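Local coordinates for protein gp18 (PDB 3GS9) that is a prophage tail protein that probably serves as a structural component of the phage tail, at residues E35-E40 with Q67-K72; A89-Y94 with P167-L172; N222-I227 with T251-M256. All blocks are in the same frame, centred on the assembly; numbering follows the deposited sequence. Where two conformers were deposited one is given.

Interaction 1: E35-E40 with Q67-K72; sequences EMWSIE and QEFVVK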
loop_
_atom_site.group_PDB
_atom_site.type_symbol
_atom_site.label_atom_id
_atom_site.label_comp_id
_atom_site.label_asym_id
_atom_site.label_seq_id
_atom_site.Cartn_x
_atom_site.Cartn_y
_atom_site.Cartn_z
ATOM N N GLU A 35 -0.108 -13.940 -12.884
ATOM C CA GLU A 35 -0.787 -13.472 -11.707
ATOM C C GLU A 35 -1.696 -14.548 -11.172
ATOM O O GLU A 35 -1.599 -14.883 -10.008
ATOM C CB GLU A 35 -1.565 -12.184 -11.988
ATOM C CG GLU A 35 -0.667 -10.955 -12.221
ATOM C CD GLU A 35 0.268 -10.634 -11.057
ATOM O OE1 GLU A 35 -0.158 -10.733 -9.887
ATOM O OE2 GLU A 35 1.433 -10.269 -11.317
HETATM N N MSE A 36 -2.567 -15.091 -12.015
HETATM C CA MSE A 36 -3.511 -16.106 -11.543
HETATM C C MSE A 36 -4.002 -17.004 -12.661
HETATM O O MSE A 36 -4.050 -16.605 -13.804
HETATM C CB MSE A 36 -4.697 -15.442 -10.846
HETATM C CG MSE A 36 -5.501 -14.505 -11.704
HETATM SE SE MSE A 36 -7.196 -14.055 -10.823
HETATM C CE MSE A 36 -8.039 -15.795 -10.781
ATOM N N TRP A 37 -4.360 -18.232 -12.303
ATOM C CA TRP A 37 -5.036 -19.121 -13.187
ATOM C C TRP A 37 -5.906 -19.991 -12.268
ATOM O O TRP A 37 -5.368 -20.692 -11.401
ATOM C CB TRP A 37 -4.031 -19.928 -13.988
ATOM C CG TRP A 37 -4.625 -20.837 -15.001
ATOM C CD1 TRP A 37 -5.928 -20.866 -15.422
ATOM C CD2 TRP A 37 -3.947 -21.857 -15.726
ATOM N NE1 TRP A 37 -6.100 -21.845 -16.365
ATOM C CE2 TRP A 37 -4.902 -22.503 -16.528
ATOM C CE3 TRP A 37 -2.609 -22.340 -15.727
ATOM C CZ2 TRP A 37 -4.569 -23.539 -17.388
ATOM C CZ3 TRP A 37 -2.287 -23.384 -16.580
ATOM C CH2 TRP A 37 -3.260 -23.984 -17.376
ATOM N N SER A 38 -7.225 -19.931 -12.452
ATOM C CA SER A 38 -8.116 -20.585 -11.515
ATOM C C SER A 38 -9.423 -20.960 -12.179
ATOM O O SER A 38 -9.755 -20.456 -13.276
ATOM C CB SER A 38 -8.381 -19.652 -10.326
ATOM O OG SER A 38 -9.206 -18.550 -10.674
ATOM N N ILE A 39 -10.134 -21.862 -11.508
ATOM C CA ILE A 39 -11.547 -22.064 -11.793
ATOM C C ILE A 39 -12.357 -21.698 -10.530
ATOM O O ILE A 39 -11.877 -21.831 -9.417
ATOM C CB ILE A 39 -11.830 -23.507 -12.275
ATOM C CG1 ILE A 39 -11.442 -24.562 -11.230
ATOM C CG2 ILE A 39 -11.146 -23.743 -13.634
ATOM C CD1 ILE A 39 -11.924 -25.999 -11.646
ATOM N N GLU A 40 -13.570 -21.215 -10.738
ATOM C CA GLU A 40 -14.502 -21.016 -9.634
ATOM C C GLU A 40 -15.862 -21.477 -10.100
ATOM O O GLU A 40 -16.216 -21.312 -11.240
ATOM C CB GLU A 40 -14.567 -19.554 -9.160
ATOM C CG GLU A 40 -15.824 -19.249 -8.300
ATOM C CD GLU A 40 -15.743 -17.957 -7.524
ATOM O OE1 GLU A 40 -15.413 -16.921 -8.139
ATOM O OE2 GLU A 40 -16.026 -17.977 -6.301
ATOM N N GLN A 67 -6.306 -30.163 -17.199
ATOM C CA GLN A 67 -5.514 -29.471 -16.194
ATOM C C GLN A 67 -6.078 -29.682 -14.810
ATOM O O GLN A 67 -7.276 -29.861 -14.660
ATOM C CB GLN A 67 -5.464 -27.980 -16.496
ATOM C CG GLN A 67 -4.847 -27.690 -17.868
ATOM C CD GLN A 67 -3.373 -28.017 -17.906
ATOM O OE1 GLN A 67 -2.605 -27.625 -17.016
ATOM N NE2 GLN A 67 -2.966 -28.764 -18.916
ATOM N N GLU A 68 -5.199 -29.620 -13.812
ATOM C CA GLU A 68 -5.560 -29.850 -12.401
ATOM C C GLU A 68 -5.591 -28.531 -11.624
ATOM O O GLU A 68 -4.653 -27.741 -11.716
ATOM C CB GLU A 68 -4.534 -30.768 -11.737
ATOM C CG GLU A 68 -4.873 -31.191 -10.326
ATOM C CD GLU A 68 -3.812 -32.117 -9.704
ATOM O OE1 GLU A 68 -2.899 -32.544 -10.444
ATOM O OE2 GLU A 68 -3.907 -32.452 -8.508
ATOM N N PHE A 69 -6.663 -28.340 -10.866
ATOM C CA PHE A 69 -6.897 -27.148 -10.014
ATOM C C PHE A 69 -7.179 -27.663 -8.627
ATOM O O PHE A 69 -7.800 -28.735 -8.467
ATOM C CB PHE A 69 -8.074 -26.329 -10.523
ATOM C CG PHE A 69 -7.922 -25.853 -11.950
ATOM C CD1 PHE A 69 -8.280 -26.680 -13.031
ATOM C CD2 PHE A 69 -7.407 -24.579 -12.211
ATOM C CE1 PHE A 69 -8.135 -26.250 -14.336
ATOM C CE2 PHE A 69 -7.240 -24.129 -13.488
ATOM C CZ PHE A 69 -7.577 -24.957 -14.574
ATOM N N VAL A 70 -6.712 -26.949 -7.618
ATOM C CA VAL A 70 -6.793 -27.403 -6.243
ATOM C C VAL A 70 -7.633 -26.439 -5.411
ATOM O O VAL A 70 -7.409 -25.224 -5.457
ATOM C CB VAL A 70 -5.371 -27.466 -5.670
ATOM C CG1 VAL A 70 -5.406 -27.923 -4.223
ATOM C CG2 VAL A 70 -4.570 -28.414 -6.526
ATOM N N VAL A 71 -8.605 -26.982 -4.683
ATOM C CA VAL A 71 -9.516 -26.146 -3.884
ATOM C C VAL A 71 -8.740 -25.507 -2.715
ATOM O O VAL A 71 -8.217 -26.222 -1.876
ATOM C CB VAL A 71 -10.678 -26.993 -3.353
ATOM C CG1 VAL A 71 -11.536 -26.194 -2.388
ATOM C CG2 VAL A 71 -11.470 -27.623 -4.531
ATOM N N LYS A 72 -8.629 -24.163 -2.716
ATOM C CA LYS A 72 -8.015 -23.393 -1.633
ATOM C C LYS A 72 -8.993 -22.488 -0.872
ATOM O O LYS A 72 -8.769 -22.198 0.302
ATOM C CB LYS A 72 -6.882 -22.522 -2.181
ATOM C CG LYS A 72 -5.662 -23.278 -2.708
ATOM C CD LYS A 72 -5.090 -24.081 -1.582
ATOM C CE LYS A 72 -3.665 -24.425 -1.736
ATOM N NZ LYS A 72 -3.120 -24.844 -0.382
#
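Within the curled antiparallel sheet of the N-terminal domain, Phe69 projects between Trp37 and Ile39. Strands 36-40 and 67-70 are not paired with each other; both flank strand 83-90, and their axes approach to 7.5 Å at a steep crossing of 79°. The contact is therefore one of side chains over the curl, in keeping with the barrel-like clan to which the family belongs. Phe69 and Trp37 form a T-shaped pair: the CE2 corner of Phe69 is directed at the face of the indole, with the planes at 88°, and CE2 lies 3.8 Å from Trp37 NE1. The indole N-H itself is bonded to Glu29. Ile39 takes a face of Phe69, its CG2 lying 3.8 Å from the ring centroid and only 7° off the normal, a well-centred CH-pi contact. Ile39 CG1, set between the backbone N and the carbonyl carbon, reaches Phe69 CG at 3.8 Å. Farther along the indole, Gln67 holds its amide nearly parallel to the ring. Its OE1 receives bonds from His91 NE2 and Asn169 N, and approaches Trp37 CH2 at 3.7 Å.

Interaction 2: A89-Y94 with P167-L172; sequences APHIYY and PDNRHL
The Tyr93 ring carries Pro167 over one face: Pro167 CG lies 3.9 Å from the ring centroid, 23° off the normal, a CH-pi contact displaced toward the rim. Leu172 adds a second apolar touch, its CD2 coming obliquely to Tyr93 CD1 at 3.5 Å, while Tyr94 CE2 borders the Tyr93 ring at its edge. Helix 150-161 supplies further neighbours of Tyr93 through Leu151 and Ile154. The His91 imidazole, which stacks on Trp37 and meets Phe69 edge-to-face, turns its edge to the other segment, with CE1 3.5 Å from Asn169 O and that oxygen close to the ring plane. Ile92 reaches both the turn backbone and Arg170: its CG2 packs on Asn169 CA at 3.7 Å, and its CG1 stands at the edge of the guanidinium, 3.7 Å from Arg170 NE. The Arg170 chain, extended from CG to NE, crosses the Ile92 side chain obliquely.

Residues 167-172 form a tight hairpin tip, a type II' turn from Asp168 to His171 closed by reciprocal backbone bonds between these two. Facing it, the chain leaves strand 83-90 and enters a 3-10 segment, so the contact joins the N-terminal sheet to the hairpin of the following family region. At that bend Tyr93 N donates to His91 ND1 (3.0 Å, 167°) from well out of the ring plane. With ND1 acting as acceptor and NE2 bonded to Gln67 OE1, the geometry is consistent with the imidazole hydrogen residing on NE2, a ring fixed in rotation by polar partners at both nitrogens.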
loop_
_atom_site.group_PDB
_atom_site.type_symbol
_atom_site.label_atom_id
_atom_site.label_comp_id
_atom_site.label_asym_id
_atom_site.label_seq_id
_atom_site.Cartn_x
_atom_site.Cartn_y
_atom_site.Cartn_z
ATOM N N ALA A 89 -10.411 -22.507 -6.987
ATOM C CA ALA A 89 -9.350 -23.500 -7.134
ATOM C C ALA A 89 -8.268 -23.000 -8.092
ATOM O O ALA A 89 -8.442 -23.060 -9.318
ATOM C CB ALA A 89 -9.933 -24.852 -7.650
ATOM N N PRO A 90 -7.165 -22.461 -7.540
ATOM C CA PRO A 90 -5.978 -22.144 -8.356
ATOM C C PRO A 90 -5.346 -23.365 -9.030
ATOM O O PRO A 90 -5.340 -24.468 -8.472
ATOM C CB PRO A 90 -4.982 -21.592 -7.329
ATOM C CG PRO A 90 -5.883 -21.045 -6.237
ATOM C CD PRO A 90 -6.988 -22.053 -6.134
ATOM N N HIS A 91 -4.860 -23.145 -10.235
ATOM C CA HIS A 91 -4.138 -24.168 -10.979
ATOM C C HIS A 91 -3.009 -24.794 -10.130
ATOM O O HIS A 91 -2.383 -24.129 -9.328
ATOM C CB HIS A 91 -3.604 -23.560 -12.254
ATOM C CG HIS A 91 -3.027 -24.578 -13.177
ATOM N ND1 HIS A 91 -1.700 -24.934 -13.129
ATOM C CD2 HIS A 91 -3.600 -25.361 -14.120
ATOM C CE1 HIS A 91 -1.471 -25.868 -14.041
ATOM N NE2 HIS A 91 -2.605 -26.140 -14.659
ATOM N N ILE A 92 -2.768 -26.090 -10.333
ATOM C CA ILE A 92 -1.733 -26.827 -9.599
ATOM C C ILE A 92 -0.334 -26.179 -9.633
ATOM O O ILE A 92 0.432 -26.311 -8.703
ATOM C CB ILE A 92 -1.677 -28.311 -10.112
ATOM C CG1 ILE A 92 -0.899 -29.180 -9.125
ATOM C CG2 ILE A 92 -1.206 -28.385 -11.545
ATOM C CD1 ILE A 92 -1.644 -29.420 -7.870
ATOM N N TYR A 93 -0.056 -25.398 -10.681
ATOM C CA TYR A 93 1.210 -24.649 -10.758
ATOM C C TYR A 93 1.478 -23.881 -9.476
ATOM O O TYR A 93 2.588 -23.906 -8.956
ATOM C CB TYR A 93 1.154 -23.685 -11.917
ATOM C CG TYR A 93 2.295 -22.689 -11.943
ATOM C CD1 TYR A 93 3.610 -23.127 -12.110
ATOM C CD2 TYR A 93 2.052 -21.334 -11.858
ATOM C CE1 TYR A 93 4.667 -22.224 -12.124
ATOM C CE2 TYR A 93 3.096 -20.419 -11.907
ATOM C CZ TYR A 93 4.403 -20.884 -12.048
ATOM O OH TYR A 93 5.439 -19.975 -12.114
ATOM N N TYR A 94 0.450 -23.216 -8.969
ATOM C CA TYR A 94 0.599 -22.308 -7.801
ATOM C C TYR A 94 0.956 -23.014 -6.502
ATOM O O TYR A 94 1.445 -22.388 -5.555
ATOM C CB TYR A 94 -0.617 -21.409 -7.647
ATOM C CG TYR A 94 -0.642 -20.421 -8.760
ATOM C CD1 TYR A 94 0.232 -19.374 -8.771
ATOM C CD2 TYR A 94 -1.442 -20.623 -9.869
ATOM C CE1 TYR A 94 0.281 -18.472 -9.818
ATOM C CE2 TYR A 94 -1.419 -19.721 -10.944
ATOM C CZ TYR A 94 -0.551 -18.653 -10.899
ATOM O OH TYR A 94 -0.469 -17.734 -11.907
ATOM N N PRO A 167 2.650 -23.423 -17.765
ATOM C CA PRO A 167 2.457 -24.700 -17.075
ATOM C C PRO A 167 1.464 -25.613 -17.758
ATOM O O PRO A 167 0.351 -25.153 -18.101
ATOM C CB PRO A 167 1.890 -24.275 -15.697
ATOM C CG PRO A 167 2.095 -22.820 -15.583
ATOM C CD PRO A 167 2.017 -22.321 -17.020
ATOM N N ASP A 168 1.867 -26.867 -17.960
ATOM C CA ASP A 168 0.941 -27.982 -18.318
ATOM C C ASP A 168 0.927 -28.915 -17.098
ATOM O O ASP A 168 1.844 -29.709 -16.897
ATOM C CB ASP A 168 1.403 -28.723 -19.579
ATOM C CG ASP A 168 0.549 -29.908 -19.912
ATOM O OD1 ASP A 168 -0.484 -30.120 -19.251
ATOM O OD2 ASP A 168 0.917 -30.664 -20.855
ATOM N N ASN A 169 -0.085 -28.761 -16.246
ATOM C CA ASN A 169 -0.038 -29.304 -14.890
ATOM C C ASN A 169 1.269 -28.931 -14.223
ATOM O O ASN A 169 1.546 -27.722 -14.145
ATOM C CB ASN A 169 -0.421 -30.768 -14.903
ATOM C CG ASN A 169 -1.872 -30.934 -15.356
ATOM O OD1 ASN A 169 -2.756 -30.415 -14.694
ATOM N ND2 ASN A 169 -2.105 -31.552 -16.500
ATOM N N ARG A 170 2.057 -29.886 -13.742
ATOM C CA ARG A 170 3.311 -29.537 -13.073
ATOM C C ARG A 170 4.514 -29.576 -14.021
ATOM O O ARG A 170 5.656 -29.566 -13.580
ATOM C CB ARG A 170 3.566 -30.466 -11.890
ATOM C CG ARG A 170 2.527 -30.416 -10.806
ATOM C CD ARG A 170 2.867 -31.535 -9.793
ATOM N NE ARG A 170 1.812 -31.703 -8.822
ATOM C CZ ARG A 170 1.868 -32.514 -7.776
ATOM N NH1 ARG A 170 2.946 -33.263 -7.546
ATOM N NH2 ARG A 170 0.825 -32.572 -6.954
ATOM N N HIS A 171 4.271 -29.601 -15.323
ATOM C CA HIS A 171 5.363 -29.512 -16.275
ATOM C C HIS A 171 5.415 -28.080 -16.790
ATOM O O HIS A 171 4.489 -27.624 -17.470
ATOM C CB HIS A 171 5.209 -30.523 -17.422
ATOM C CG HIS A 171 6.327 -30.447 -18.413
ATOM N ND1 HIS A 171 7.599 -30.873 -18.117
ATOM C CD2 HIS A 171 6.381 -29.926 -19.658
ATOM C CE1 HIS A 171 8.379 -30.663 -19.160
ATOM N NE2 HIS A 171 7.665 -30.086 -20.105
ATOM N N LEU A 172 6.556 -27.436 -16.544
ATOM C CA LEU A 172 6.791 -26.027 -16.828
ATOM C C LEU A 172 7.660 -25.774 -18.056
ATOM O O LEU A 172 8.836 -26.168 -18.100
ATOM C CB LEU A 172 7.439 -25.332 -15.624
ATOM C CG LEU A 172 6.891 -25.637 -14.228
ATOM C CD1 LEU A 172 7.659 -24.899 -13.166
ATOM C CD2 LEU A 172 5.398 -25.343 -14.168
#

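Interaction 3: N222-I227 with T251-M256; sequences NYFSPI and TVAGNM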
loop_
_atom_site.group_PDB
_atom_site.type_symbol
_atom_site.label_atom_id
_atom_site.label_comp_id
_atom_site.label_asym_id
_atom_site.label_seq_id
_atom_site.Cartn_x
_atom_site.Cartn_y
_atom_site.Cartn_z
ATOM N N ASN A 222 31.421 3.121 -12.971
ATOM C CA ASN A 222 30.597 2.067 -13.567
ATOM C C ASN A 222 31.488 1.016 -14.205
ATOM O O ASN A 222 32.545 1.344 -14.751
ATOM C CB ASN A 222 29.690 2.610 -14.676
ATOM C CG ASN A 222 28.683 3.624 -14.193
ATOM O OD1 ASN A 222 28.177 3.562 -13.064
ATOM N ND2 ASN A 222 28.390 4.582 -15.049
ATOM N N TYR A 223 31.052 -0.243 -14.159
ATOM C CA TYR A 223 31.813 -1.341 -14.768
ATOM C C TYR A 223 31.783 -1.233 -16.297
ATOM O O TYR A 223 32.774 -1.482 -16.985
ATOM C CB TYR A 223 31.272 -2.693 -14.298
ATOM C CG TYR A 223 31.853 -3.152 -12.985
ATOM C CD1 TYR A 223 31.457 -2.576 -11.788
ATOM C CD2 TYR A 223 32.818 -4.157 -12.943
ATOM C CE1 TYR A 223 32.009 -3.000 -10.564
ATOM C CE2 TYR A 223 33.367 -4.591 -11.736
ATOM C CZ TYR A 223 32.963 -4.006 -10.554
ATOM O OH TYR A 223 33.501 -4.435 -9.358
ATOM N N PHE A 224 30.625 -0.855 -16.820
ATOM C CA PHE A 224 30.493 -0.528 -18.224
ATOM C C PHE A 224 29.645 0.732 -18.411
ATOM O O PHE A 224 28.860 1.105 -17.538
ATOM C CB PHE A 224 29.937 -1.730 -19.003
ATOM C CG PHE A 224 28.596 -2.206 -18.521
ATOM C CD1 PHE A 224 28.496 -3.162 -17.530
ATOM C CD2 PHE A 224 27.439 -1.707 -19.076
ATOM C CE1 PHE A 224 27.262 -3.595 -17.096
ATOM C CE2 PHE A 224 26.224 -2.137 -18.648
ATOM C CZ PHE A 224 26.132 -3.085 -17.660
ATOM N N SER A 225 29.853 1.421 -19.534
ATOM C CA SER A 225 29.090 2.617 -19.863
ATOM C C SER A 225 27.633 2.218 -20.050
ATOM O O SER A 225 27.357 1.178 -20.656
ATOM C CB SER A 225 29.617 3.254 -21.152
ATOM O OG SER A 225 28.886 4.427 -21.472
ATOM N N PRO A 226 26.695 3.021 -19.534
ATOM C CA PRO A 226 25.328 2.604 -19.686
ATOM C C PRO A 226 24.882 2.378 -21.127
ATOM O O PRO A 226 25.294 3.097 -22.045
ATOM C CB PRO A 226 24.524 3.769 -19.083
ATOM C CG PRO A 226 25.450 4.891 -19.008
ATOM C CD PRO A 226 26.787 4.281 -18.773
ATOM N N ILE A 227 24.025 1.384 -21.282
ATOM C CA ILE A 227 23.438 1.027 -22.565
ATOM C C ILE A 227 22.203 1.941 -22.788
ATOM O O ILE A 227 21.456 2.185 -21.860
ATOM C CB ILE A 227 22.988 -0.467 -22.531
ATOM C CG1 ILE A 227 24.159 -1.413 -22.220
ATOM C CG2 ILE A 227 22.305 -0.877 -23.828
ATOM C CD1 ILE A 227 25.289 -1.353 -23.175
ATOM N N THR A 251 28.200 -6.847 -14.262
ATOM C CA THR A 251 29.541 -6.259 -14.419
ATOM C C THR A 251 29.938 -6.167 -15.903
ATOM O O THR A 251 30.965 -5.572 -16.233
ATOM C CB THR A 251 30.609 -7.039 -13.644
ATOM O OG1 THR A 251 30.697 -8.365 -14.176
ATOM C CG2 THR A 251 30.294 -7.074 -12.168
ATOM N N VAL A 252 29.129 -6.782 -16.762
ATOM C CA VAL A 252 29.201 -6.670 -18.210
ATOM C C VAL A 252 27.767 -6.532 -18.699
ATOM O O VAL A 252 26.839 -6.917 -17.994
ATOM C CB VAL A 252 29.913 -7.890 -18.871
ATOM C CG1 VAL A 252 31.383 -7.905 -18.505
ATOM C CG2 VAL A 252 29.259 -9.227 -18.497
ATOM N N ALA A 253 27.598 -5.991 -19.903
ATOM C CA ALA A 253 26.281 -5.685 -20.428
ATOM C C ALA A 253 25.328 -6.883 -20.412
ATOM O O ALA A 253 24.154 -6.720 -20.085
ATOM C CB ALA A 253 26.412 -5.138 -21.830
ATOM N N GLY A 254 25.813 -8.069 -20.786
ATOM C CA GLY A 254 24.959 -9.244 -20.817
ATOM C C GLY A 254 23.726 -8.971 -21.667
ATOM O O GLY A 254 23.808 -8.375 -22.765
ATOM N N ASN A 255 22.565 -9.370 -21.150
ATOM C CA ASN A 255 21.296 -9.228 -21.878
ATOM C C ASN A 255 20.611 -7.866 -21.653
ATOM O O ASN A 255 19.390 -7.700 -21.904
ATOM C CB ASN A 255 20.370 -10.390 -21.489
ATOM C CG ASN A 255 19.847 -10.283 -20.050
ATOM O OD1 ASN A 255 20.030 -9.252 -19.388
ATOM N ND2 ASN A 255 19.150 -11.342 -19.576
HETATM N N MSE A 256 21.356 -6.887 -21.163
HETATM C CA MSE A 256 20.752 -5.593 -20.792
HETATM C C MSE A 256 20.030 -4.900 -21.946
HETATM O O MSE A 256 18.942 -4.409 -21.770
HETATM C CB MSE A 256 21.815 -4.658 -20.205
HETATM C CG MSE A 256 21.281 -3.313 -19.722
HETATM SE SE MSE A 256 19.982 -3.431 -18.343
HETATM C CE MSE A 256 21.239 -3.793 -16.821
#
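Two irregular loops meet here at the surface, one of them the type II' turn, Ala253 to Met256, that leads into the short helix 256-259; Phe224 and Ile227 lie against Ala253 in this turn. The Phe224 ring rests on the backbone at the start of the turn. One face takes Ala253 N and CA, with CA 4.0 Å from the ring centroid and 18° off the normal; Val252 C approaches obliquely, 3.4 Å from Phe224 CE1, and Thr251 O lies at the edge, near the ring plane.

Tyr223 and Thr251 run side by side, pointing the same way. Thr251 CG2 lies over one face of the tyrosine, 4.1 Å from the centroid and 19° off the normal, and Thr251 O is 3.5 Å from Tyr223 CB. At the other end, Ile227 CD1 meets Ala253 CB at 4.2 Å. The turn is closed by Met256 N bonding to Ala253 O at 3.0 Å, and Gly254 has the positive phi that favours glycine at this turn position.

Polar fastening of the second loop runs elsewhere in the chain: Thr251 N binds Gln141, and Asn255 binds Asp160 and Tyr250. Across the interface itself the chemistry is CH-pi and van der Waals contact, so the pairing of the loops rests on shape and aromatic surface.

In the fold
Interactions 1 and 2 adjoin, with centres 8 Å apart. Strand 83-90 is the sheet neighbour of both 36-40 and 67-74, and the two contacts also touch directly: Trp37 O to His91 N spans 2.8 Å and Glu68 N to Asn169 OD1 2.7 Å, both probable hydrogen bonds, while Val70 CG2 packs on Ile92 CD1 at 3.4 Å. Interaction 1 thus lies within the N-terminal sheet, and interaction 2 packs the end of that sheet against the hairpin 166-173 of a separate sheet. Interaction 3 is remote: its centre is about 40 Å from interaction 1 and 36 Å from interaction 2, with nearest atoms about 20 and 18 Å away. It joins surface loops, whereas the other two contacts are buried.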